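Local coordinates for protein intramolecular trans-sialidase (PDB 3SLI) that probably cleaves sialic acid from sialoglycoconjugates by an intramolecular trans-sialidase reaction, releasing it as 2,7-anhydro-Neu5Ac, at residues I5-N10 and K29-M34; V12-G17 and Y166-T171; Q574-K579 and I598-V603. All coordinates share one frame; numbering follows the deposited sequence.

Near the N terminus, strand 5-14 serves two contacts in turn. In contact 1 its first half packs on helix 28-31 and the turn after it, closing a loop of 18 residues. In contact 2 its far end and the residues beyond pair with 166-171, closing a loop of 148 residues. The two cross, since 12-17 falls inside the loop of contact 1 while 166-171 falls beyond it; the centres of the two contacts are about 20 Å apart. Both hold strand 5-14 in the N-terminal lectin-like domain. Contact 3 follows in series, its centre about 40 Å from that of contact 2, and ties a tight hairpin to a neighbouring strand within the propeller domain, again across 18 residues.

Contact 1 of 3, residues I5-N10 and K29-M34; sequences ILMEKN and KYVKAM
The beta bulge that Leu6 and Met7 form opposite Val177 packs against helix 28-31 and the type I turn that runs from Val31 to Met34. The contact is apolar throughout, with no hydrogen bond between the segments. Leu6 is the wedge. Its CG stands beside the backbone N and anti to the carbonyl carbon (chi1 -60°), and the extended chi2 carries the branched end forward between Tyr30 and Met34. CD1 lies 3.8 Å from Met34 CG and 3.9 Å from Tyr30 CB, while CD2 meets that same Tyr30 CB at 3.9 Å. Leu6 and Met34 run past each other in opposite directions, so that the SD of Met34 also comes alongside CD1. The ring of Tyr30 leads away from the strand, and the aliphatic CG of Lys29 lies over the centre of one of its faces.

Val31 fills the next place along. Its CG2 rests 4.0 Å from Leu6 CB and also meets Met7, whose side chain crosses that of Val31 at about a right angle. Met7 is straight through its first two torsions and then bends at chi3 (-84°), a turn that brings CE to 3.9 Å from Val31 CG2. A compact beta-branched valine suits a site closed in by two larger residues, and an unbranched, flexible methionine can follow the surface it covers.

Around these pairs, Val31 also touches Phe55, Val57 and Val153 of one sheet, whereas Met34 reaches Val177 of the other. Leu6 and Met7 hydrogen-bond through their backbones to Val177. A short helix and turn that touch both antiparallel sheets, with apolar side chains between them, are consistent with the concanavalin-like beta sandwich of the sialidase N-terminal domain.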
loop_
_atom_site.group_PDB
_atom_site.type_symbol
_atom_site.label_atom_id
_atom_site.label_comp_id
_atom_site.label_asym_id
_atom_site.label_seq_id
_atom_site.Cartn_x
_atom_site.Cartn_y
_atom_site.Cartn_z
ATOM N N ILE A 5 10.673 38.440 -5.891
ATOM C CA ILE A 5 9.408 38.513 -5.179
ATOM C C ILE A 5 8.515 39.690 -5.581
ATOM O O ILE A 5 8.878 40.863 -5.412
ATOM C CB ILE A 5 9.646 38.525 -3.645
ATOM C CG1 ILE A 5 10.450 37.283 -3.230
ATOM C CG2 ILE A 5 8.328 38.568 -2.899
ATOM C CD1 ILE A 5 10.817 37.230 -1.744
ATOM N N LEU A 6 7.345 39.355 -6.117
ATOM C CA LEU A 6 6.351 40.336 -6.530
ATOM C C LEU A 6 5.385 40.626 -5.389
ATOM O O LEU A 6 4.855 41.729 -5.279
ATOM C CB LEU A 6 5.536 39.813 -7.724
ATOM C CG LEU A 6 6.256 39.468 -9.028
ATOM C CD1 LEU A 6 5.230 39.062 -10.081
ATOM C CD2 LEU A 6 7.089 40.671 -9.507
ATOM N N MET A 7 5.181 39.640 -4.519
ATOM C CA MET A 7 4.232 39.788 -3.430
ATOM C C MET A 7 4.548 38.788 -2.326
ATOM O O MET A 7 4.962 37.664 -2.603
ATOM C CB MET A 7 2.831 39.511 -3.992
ATOM C CG MET A 7 1.659 39.791 -3.081
ATOM S SD MET A 7 0.098 39.367 -3.929
ATOM C CE MET A 7 -0.215 40.873 -4.884
ATOM N N GLU A 8 4.381 39.212 -1.080
ATOM C CA GLU A 8 4.613 38.349 0.064
ATOM C C GLU A 8 3.630 38.755 1.140
ATOM O O GLU A 8 3.336 39.941 1.312
ATOM C CB GLU A 8 6.047 38.462 0.584
ATOM C CG GLU A 8 6.320 37.522 1.753
ATOM C CD GLU A 8 7.760 37.537 2.234
ATOM O OE1 GLU A 8 8.681 37.642 1.396
ATOM O OE2 GLU A 8 7.968 37.414 3.460
ATOM N N LYS A 9 3.089 37.766 1.838
ATOM C CA LYS A 9 2.123 38.016 2.895
ATOM C C LYS A 9 2.359 36.965 3.971
ATOM O O LYS A 9 2.818 35.857 3.677
ATOM C CB LYS A 9 0.700 37.918 2.336
ATOM C CG LYS A 9 -0.309 38.833 3.009
ATOM C CD LYS A 9 -0.058 40.295 2.667
ATOM C CE LYS A 9 -1.126 41.181 3.275
ATOM N NZ LYS A 9 -1.222 40.998 4.745
ATOM N N ASN A 10 2.005 37.291 5.206
ATOM C CA ASN A 10 2.243 36.383 6.315
ATOM C C ASN A 10 1.098 36.369 7.335
ATOM O O ASN A 10 0.452 37.390 7.565
ATOM C CB ASN A 10 3.572 36.786 6.977
ATOM C CG ASN A 10 3.867 36.010 8.234
ATOM O OD1 ASN A 10 3.799 36.551 9.338
ATOM N ND2 ASN A 10 4.213 34.738 8.081
ATOM N N LYS A 29 -0.399 44.576 -9.526
ATOM C CA LYS A 29 -0.343 44.861 -10.964
ATOM C C LYS A 29 0.614 43.926 -11.704
ATOM O O LYS A 29 0.415 43.631 -12.883
ATOM C CB LYS A 29 0.041 46.328 -11.227
ATOM C CG LYS A 29 1.375 46.756 -10.643
ATOM C CD LYS A 29 1.523 48.266 -10.670
ATOM C CE LYS A 29 2.638 48.717 -9.735
ATOM N NZ LYS A 29 2.758 50.204 -9.657
ATOM N N TYR A 30 1.658 43.468 -11.024
ATOM C CA TYR A 30 2.609 42.552 -11.646
ATOM C C TYR A 30 2.067 41.120 -11.621
ATOM O O TYR A 30 2.173 40.392 -12.605
ATOM C CB TYR A 30 3.955 42.598 -10.927
ATOM C CG TYR A 30 4.588 43.970 -10.908
ATOM C CD1 TYR A 30 4.826 44.665 -12.097
ATOM C CD2 TYR A 30 4.912 44.585 -9.701
ATOM C CE1 TYR A 30 5.368 45.943 -12.080
ATOM C CE2 TYR A 30 5.453 45.860 -9.672
ATOM C CZ TYR A 30 5.675 46.536 -10.861
ATOM O OH TYR A 30 6.175 47.819 -10.829
ATOM N N VAL A 31 1.483 40.730 -10.492
ATOM C CA VAL A 31 0.926 39.384 -10.334
ATOM C C VAL A 31 -0.202 39.132 -11.344
ATOM O O VAL A 31 -0.292 38.044 -11.930
ATOM C CB VAL A 31 0.431 39.150 -8.874
ATOM C CG1 VAL A 31 -0.204 37.771 -8.731
ATOM C CG2 VAL A 31 1.604 39.281 -7.896
ATOM N N LYS A 32 -1.004 40.162 -11.608
ATOM C CA LYS A 32 -2.116 40.049 -12.561
ATOM C C LYS A 32 -1.661 39.901 -14.008
ATOM O O LYS A 32 -2.490 39.656 -14.891
ATOM C CB LYS A 32 -3.060 41.255 -12.460
ATOM C CG LYS A 32 -3.873 41.333 -11.188
ATOM C CD LYS A 32 -4.606 42.671 -11.084
ATOM C CE LYS A 32 -5.226 42.832 -9.695
ATOM N NZ LYS A 32 -5.967 44.114 -9.481
ATOM N N ALA A 33 -0.354 40.015 -14.252
ATOM C CA ALA A 33 0.185 39.909 -15.607
ATOM C C ALA A 33 1.378 38.957 -15.759
ATOM O O ALA A 33 2.072 38.988 -16.773
ATOM C CB ALA A 33 0.557 41.303 -16.125
ATOM N N MET A 34 1.576 38.067 -14.790
ATOM C CA MET A 34 2.687 37.110 -14.826
ATOM C C MET A 34 2.730 36.233 -16.071
ATOM O O MET A 34 1.732 35.605 -16.444
ATOM C CB MET A 34 2.650 36.217 -13.588
ATOM C CG MET A 34 2.906 36.961 -12.303
ATOM S SD MET A 34 2.589 35.970 -10.838
ATOM C CE MET A 34 4.105 35.000 -10.745
#

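Contact 2 of 3, residues V12-G17 and Y166-T171; sequences VDIAEG and YPFGGT
Thr171 OG1 donates to Asp13 OD1 over 2.7 Å, the shortest polar bond of this strand pair, and meets the carboxylate oxygen nearly along its C-O axis. The two side chains lie side by side and point the same way, as cross-strand neighbours in a non-hydrogen-bonded antiparallel pair can. With chi1 at -60°, Thr171 keeps its hydroxyl beside its own backbone N and within reach of Asp13, and its CG2 also lies against OD1.

The next pair, Ile14 with Gly170, is hydrogen-bonded in both directions: Ile14 N gives to Gly170 O at 2.8 Å, and Gly170 N returns a bond to Ile14 O at 3.1 Å, both nearly straight. Glycine suits position 170, where phi is 146° and the Phe168 ring folds back close to CA. Ile14 crosses Phe168 at about a right angle, its CB 4.1 Å from CD2, at the ring edge and near its plane. Phe168 in turn reaches Leu54 and Gln52 of strand 51-58.

Beyond the paired part, Glu16 CA makes a straight C-H...O contact of 3.4 Å with Phe168 O, while the carboxylate of Glu16 bonds to Ser47. Gly17 CA packs 3.6 Å from Pro167 CB; its positive phi suits glycine, since a side chain would press on Glu16 O. Strand 170-178 lies between 5-14 and 37-45 in one antiparallel sheet, setting the domain's first strand beside a late one, consistent with the concanavalin-like sandwich of the sialidase N-terminal domain.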
loop_
_atom_site.group_PDB
_atom_site.type_symbol
_atom_site.label_atom_id
_atom_site.label_comp_id
_atom_site.label_asym_id
_atom_site.label_seq_id
_atom_site.Cartn_x
_atom_site.Cartn_y
_atom_site.Cartn_z
ATOM N N VAL A 12 -2.186 35.085 7.541
ATOM C CA VAL A 12 -3.490 35.580 7.126
ATOM C C VAL A 12 -4.612 34.593 7.465
ATOM O O VAL A 12 -4.648 33.473 6.943
ATOM C CB VAL A 12 -3.512 35.856 5.598
ATOM C CG1 VAL A 12 -4.856 36.426 5.191
ATOM C CG2 VAL A 12 -2.373 36.803 5.202
ATOM N N ASP A 13 -5.516 34.999 8.351
ATOM C CA ASP A 13 -6.650 34.155 8.728
ATOM C C ASP A 13 -7.806 34.394 7.767
ATOM O O ASP A 13 -8.194 35.538 7.522
ATOM C CB ASP A 13 -7.102 34.448 10.161
ATOM C CG ASP A 13 -6.119 33.944 11.202
ATOM O OD1 ASP A 13 -5.411 32.952 10.934
ATOM O OD2 ASP A 13 -6.064 34.538 12.299
ATOM N N ILE A 14 -8.358 33.315 7.227
ATOM C CA ILE A 14 -9.459 33.418 6.280
ATOM C C ILE A 14 -10.722 32.713 6.766
ATOM O O ILE A 14 -10.711 31.511 7.055
ATOM C CB ILE A 14 -9.034 32.868 4.902
ATOM C CG1 ILE A 14 -7.874 33.714 4.363
ATOM C CG2 ILE A 14 -10.216 32.859 3.927
ATOM C CD1 ILE A 14 -7.277 33.210 3.079
ATOM N N ALA A 15 -11.790 33.487 6.924
ATOM C CA ALA A 15 -13.070 32.945 7.352
ATOM C C ALA A 15 -13.648 32.203 6.161
ATOM O O ALA A 15 -13.615 32.696 5.032
ATOM C CB ALA A 15 -14.011 34.060 7.792
ATOM N N GLU A 16 -14.143 30.999 6.422
ATOM C CA GLU A 16 -14.722 30.130 5.410
ATOM C C GLU A 16 -15.732 30.856 4.528
ATOM O O GLU A 16 -16.691 31.447 5.030
ATOM C CB GLU A 16 -15.383 28.950 6.117
ATOM C CG GLU A 16 -15.777 27.790 5.234
ATOM C CD GLU A 16 -16.312 26.635 6.057
ATOM O OE1 GLU A 16 -17.118 26.887 6.978
ATOM O OE2 GLU A 16 -15.908 25.482 5.815
ATOM N N GLY A 17 -15.479 30.839 3.219
ATOM C CA GLY A 17 -16.363 31.482 2.258
ATOM C C GLY A 17 -16.135 32.971 2.050
ATOM O O GLY A 17 -16.768 33.591 1.195
ATOM N N TYR A 166 -14.934 27.732 -4.545
ATOM C CA TYR A 166 -13.885 26.887 -3.953
ATOM C C TYR A 166 -13.412 27.534 -2.642
ATOM O O TYR A 166 -12.214 27.732 -2.436
ATOM C CB TYR A 166 -12.703 26.769 -4.924
ATOM C CG TYR A 166 -13.079 26.454 -6.356
ATOM C CD1 TYR A 166 -14.020 25.466 -6.653
ATOM C CD2 TYR A 166 -12.473 27.132 -7.422
ATOM C CE1 TYR A 166 -14.346 25.159 -7.973
ATOM C CE2 TYR A 166 -12.787 26.833 -8.741
ATOM C CZ TYR A 166 -13.725 25.844 -9.013
ATOM O OH TYR A 166 -14.030 25.528 -10.317
ATOM N N PRO A 167 -14.349 27.798 -1.712
ATOM C CA PRO A 167 -14.075 28.437 -0.425
ATOM C C PRO A 167 -13.175 27.712 0.557
ATOM O O PRO A 167 -13.502 26.622 1.037
ATOM C CB PRO A 167 -15.480 28.635 0.172
ATOM C CG PRO A 167 -16.424 28.383 -0.966
ATOM C CD PRO A 167 -15.737 27.310 -1.734
ATOM N N PHE A 168 -12.061 28.363 0.882
ATOM C CA PHE A 168 -11.095 27.867 1.855
ATOM C C PHE A 168 -11.477 28.436 3.230
ATOM O O PHE A 168 -12.157 29.466 3.338
ATOM C CB PHE A 168 -9.680 28.335 1.461
ATOM C CG PHE A 168 -8.627 28.129 2.525
ATOM C CD1 PHE A 168 -7.972 26.901 2.653
ATOM C CD2 PHE A 168 -8.238 29.186 3.355
ATOM C CE1 PHE A 168 -6.942 26.730 3.588
ATOM C CE2 PHE A 168 -7.207 29.031 4.298
ATOM C CZ PHE A 168 -6.558 27.801 4.411
ATOM N N GLY A 169 -11.042 27.747 4.275
ATOM C CA GLY A 169 -11.291 28.183 5.635
ATOM C C GLY A 169 -10.047 27.764 6.391
ATOM O O GLY A 169 -9.609 26.613 6.264
ATOM N N GLY A 170 -9.421 28.702 7.094
ATOM C CA GLY A 170 -8.217 28.380 7.844
ATOM C C GLY A 170 -7.215 29.519 7.889
ATOM O O GLY A 170 -7.606 30.688 7.971
ATOM N N THR A 171 -5.931 29.182 7.802
ATOM C CA THR A 171 -4.853 30.169 7.848
ATOM C C THR A 171 -3.799 30.003 6.751
ATOM O O THR A 171 -3.343 28.892 6.470
ATOM C CB THR A 171 -4.103 30.108 9.210
ATOM O OG1 THR A 171 -5.014 30.385 10.281
ATOM C CG2 THR A 171 -2.946 31.123 9.251
#

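Contact 3 of 3, residues Q574-K579 and I598-V603; sequences QPIDGK and IWIGLV
Ile576 and Leu602 make the tight side of this contact, where the turn end of a hairpin presses on strand 596-605. Leu602 CG lies 3.8 Å from Ile576 O, and its CD1 approaches Ile576 CB. The Ile576 side chain, extended through chi2 (180°), crosses Ile600 at about a right angle, bringing CD1 to 3.9 Å from Ile600 CG2. These branched chains are buried, with Ile672 and Leu675 of helix 672-675 adding to the same apolar cluster.

The outer side is looser and more polar. Asp577 offers CB and OD2 to Leu602 CD2, each at 4.0 Å, while OD2 takes a salt bridge from Lys619 and a hydrogen bond with Tyr620. Lys579 lays its extended chain across Leu602, CD at 4.0 Å from Leu602 CB, and carries NZ on to Asn604; a lysine can thus cover a leucine and still place its charge in a polar setting.

Paired backbone bonds between Ile576 and Lys579 close a type I' turn, whose positive phi values suit Asp577 and especially Gly578. The chain leaves this two-residue turn as strand 579-587, which pairs with 596-605 in a four-stranded antiparallel sheet, the blade architecture of the sialidase beta propeller.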
loop_
_atom_site.group_PDB
_atom_site.type_symbol
_atom_site.label_atom_id
_atom_site.label_comp_id
_atom_site.label_asym_id
_atom_site.label_seq_id
_atom_site.Cartn_x
_atom_site.Cartn_y
_atom_site.Cartn_z
ATOM N N GLN A 574 0.386 -4.915 27.833
ATOM C CA GLN A 574 -0.021 -4.407 29.133
ATOM C C GLN A 574 -1.524 -4.165 29.175
ATOM O O GLN A 574 -2.160 -3.988 28.130
ATOM C CB GLN A 574 0.745 -3.122 29.460
ATOM C CG GLN A 574 2.238 -3.338 29.678
ATOM C CD GLN A 574 2.529 -4.296 30.827
ATOM O OE1 GLN A 574 1.792 -4.340 31.813
ATOM N NE2 GLN A 574 3.598 -5.068 30.702
ATOM N N PRO A 575 -2.126 -4.234 30.373
ATOM C CA PRO A 575 -3.568 -4.000 30.439
ATOM C C PRO A 575 -3.910 -2.519 30.252
ATOM O O PRO A 575 -3.093 -1.645 30.539
ATOM C CB PRO A 575 -3.922 -4.496 31.845
ATOM C CG PRO A 575 -2.690 -4.202 32.627
ATOM C CD PRO A 575 -1.586 -4.617 31.690
ATOM N N ILE A 576 -5.103 -2.253 29.729
ATOM C CA ILE A 576 -5.598 -0.895 29.520
ATOM C C ILE A 576 -6.894 -0.842 30.341
ATOM O O ILE A 576 -7.752 -1.731 30.219
ATOM C CB ILE A 576 -5.843 -0.611 28.014
ATOM C CG1 ILE A 576 -4.507 -0.684 27.268
ATOM C CG2 ILE A 576 -6.481 0.763 27.832
ATOM C CD1 ILE A 576 -4.590 -0.438 25.779
ATOM N N ASP A 577 -6.991 0.144 31.232
ATOM C CA ASP A 577 -8.138 0.282 32.143
ATOM C C ASP A 577 -8.250 -0.997 32.987
ATOM O O ASP A 577 -9.338 -1.392 33.394
ATOM C CB ASP A 577 -9.454 0.529 31.387
ATOM C CG ASP A 577 -9.557 1.935 30.798
ATOM O OD1 ASP A 577 -8.682 2.789 31.060
ATOM O OD2 ASP A 577 -10.538 2.187 30.070
ATOM N N GLY A 578 -7.114 -1.647 33.223
ATOM C CA GLY A 578 -7.079 -2.869 34.011
ATOM C C GLY A 578 -7.497 -4.161 33.326
ATOM O O GLY A 578 -7.527 -5.214 33.966
ATOM N N LYS A 579 -7.774 -4.109 32.025
ATOM C CA LYS A 579 -8.212 -5.294 31.289
ATOM C C LYS A 579 -7.288 -5.666 30.136
ATOM O O LYS A 579 -6.512 -4.832 29.665
ATOM C CB LYS A 579 -9.621 -5.055 30.721
ATOM C CG LYS A 579 -10.670 -4.763 31.777
ATOM C CD LYS A 579 -12.024 -4.477 31.162
ATOM C CE LYS A 579 -13.082 -4.342 32.255
ATOM N NZ LYS A 579 -14.417 -3.910 31.740
ATOM N N ILE A 598 -8.050 3.884 14.814
ATOM C CA ILE A 598 -7.416 2.873 15.649
ATOM C C ILE A 598 -8.359 2.713 16.842
ATOM O O ILE A 598 -8.750 3.695 17.474
ATOM C CB ILE A 598 -6.016 3.315 16.119
ATOM C CG1 ILE A 598 -5.087 3.465 14.910
ATOM C CG2 ILE A 598 -5.443 2.304 17.101
ATOM C CD1 ILE A 598 -3.711 4.026 15.249
ATOM N N TRP A 599 -8.784 1.479 17.086
ATOM C CA TRP A 599 -9.705 1.163 18.167
ATOM C C TRP A 599 -9.018 0.321 19.222
ATOM O O TRP A 599 -8.168 -0.514 18.904
ATOM C CB TRP A 599 -10.879 0.327 17.637
ATOM C CG TRP A 599 -11.707 0.961 16.560
ATOM C CD1 TRP A 599 -11.370 1.125 15.246
ATOM C CD2 TRP A 599 -13.030 1.487 16.711
ATOM N NE1 TRP A 599 -12.407 1.728 14.567
ATOM C CE2 TRP A 599 -13.434 1.964 15.440
ATOM C CE3 TRP A 599 -13.915 1.604 17.791
ATOM C CZ2 TRP A 599 -14.689 2.545 15.225
ATOM C CZ3 TRP A 599 -15.169 2.182 17.576
ATOM C CH2 TRP A 599 -15.539 2.649 16.301
ATOM N N ILE A 600 -9.432 0.510 20.467
ATOM C CA ILE A 600 -8.920 -0.268 21.582
ATOM C C ILE A 600 -10.092 -1.108 22.104
ATOM O O ILE A 600 -11.162 -0.571 22.445
ATOM C CB ILE A 600 -8.362 0.621 22.703
ATOM C CG1 ILE A 600 -7.082 1.313 22.228
ATOM C CG2 ILE A 600 -8.064 -0.223 23.940
ATOM C CD1 ILE A 600 -6.459 2.220 23.260
ATOM N N GLY A 601 -9.900 -2.427 22.094
ATOM C CA GLY A 601 -10.918 -3.347 22.567
ATOM C C GLY A 601 -10.492 -4.011 23.863
ATOM O O GLY A 601 -9.410 -4.601 23.936
ATOM N N LEU A 602 -11.333 -3.891 24.886
ATOM C CA LEU A 602 -11.072 -4.469 26.204
ATOM C C LEU A 602 -11.745 -5.832 26.313
ATOM O O LEU A 602 -12.948 -5.962 26.064
ATOM C CB LEU A 602 -11.590 -3.532 27.300
ATOM C CG LEU A 602 -10.658 -2.432 27.835
ATOM C CD1 LEU A 602 -9.704 -1.894 26.775
ATOM C CD2 LEU A 602 -11.481 -1.319 28.470
ATOM N N VAL A 603 -10.957 -6.847 26.663
ATOM C CA VAL A 603 -11.449 -8.216 26.792
ATOM C C VAL A 603 -12.141 -8.435 28.137
ATOM O O VAL A 603 -11.558 -8.188 29.194
ATOM C CB VAL A 603 -10.299 -9.246 26.632
ATOM C CG1 VAL A 603 -10.813 -10.671 26.887
ATOM C CG2 VAL A 603 -9.677 -9.138 25.236
#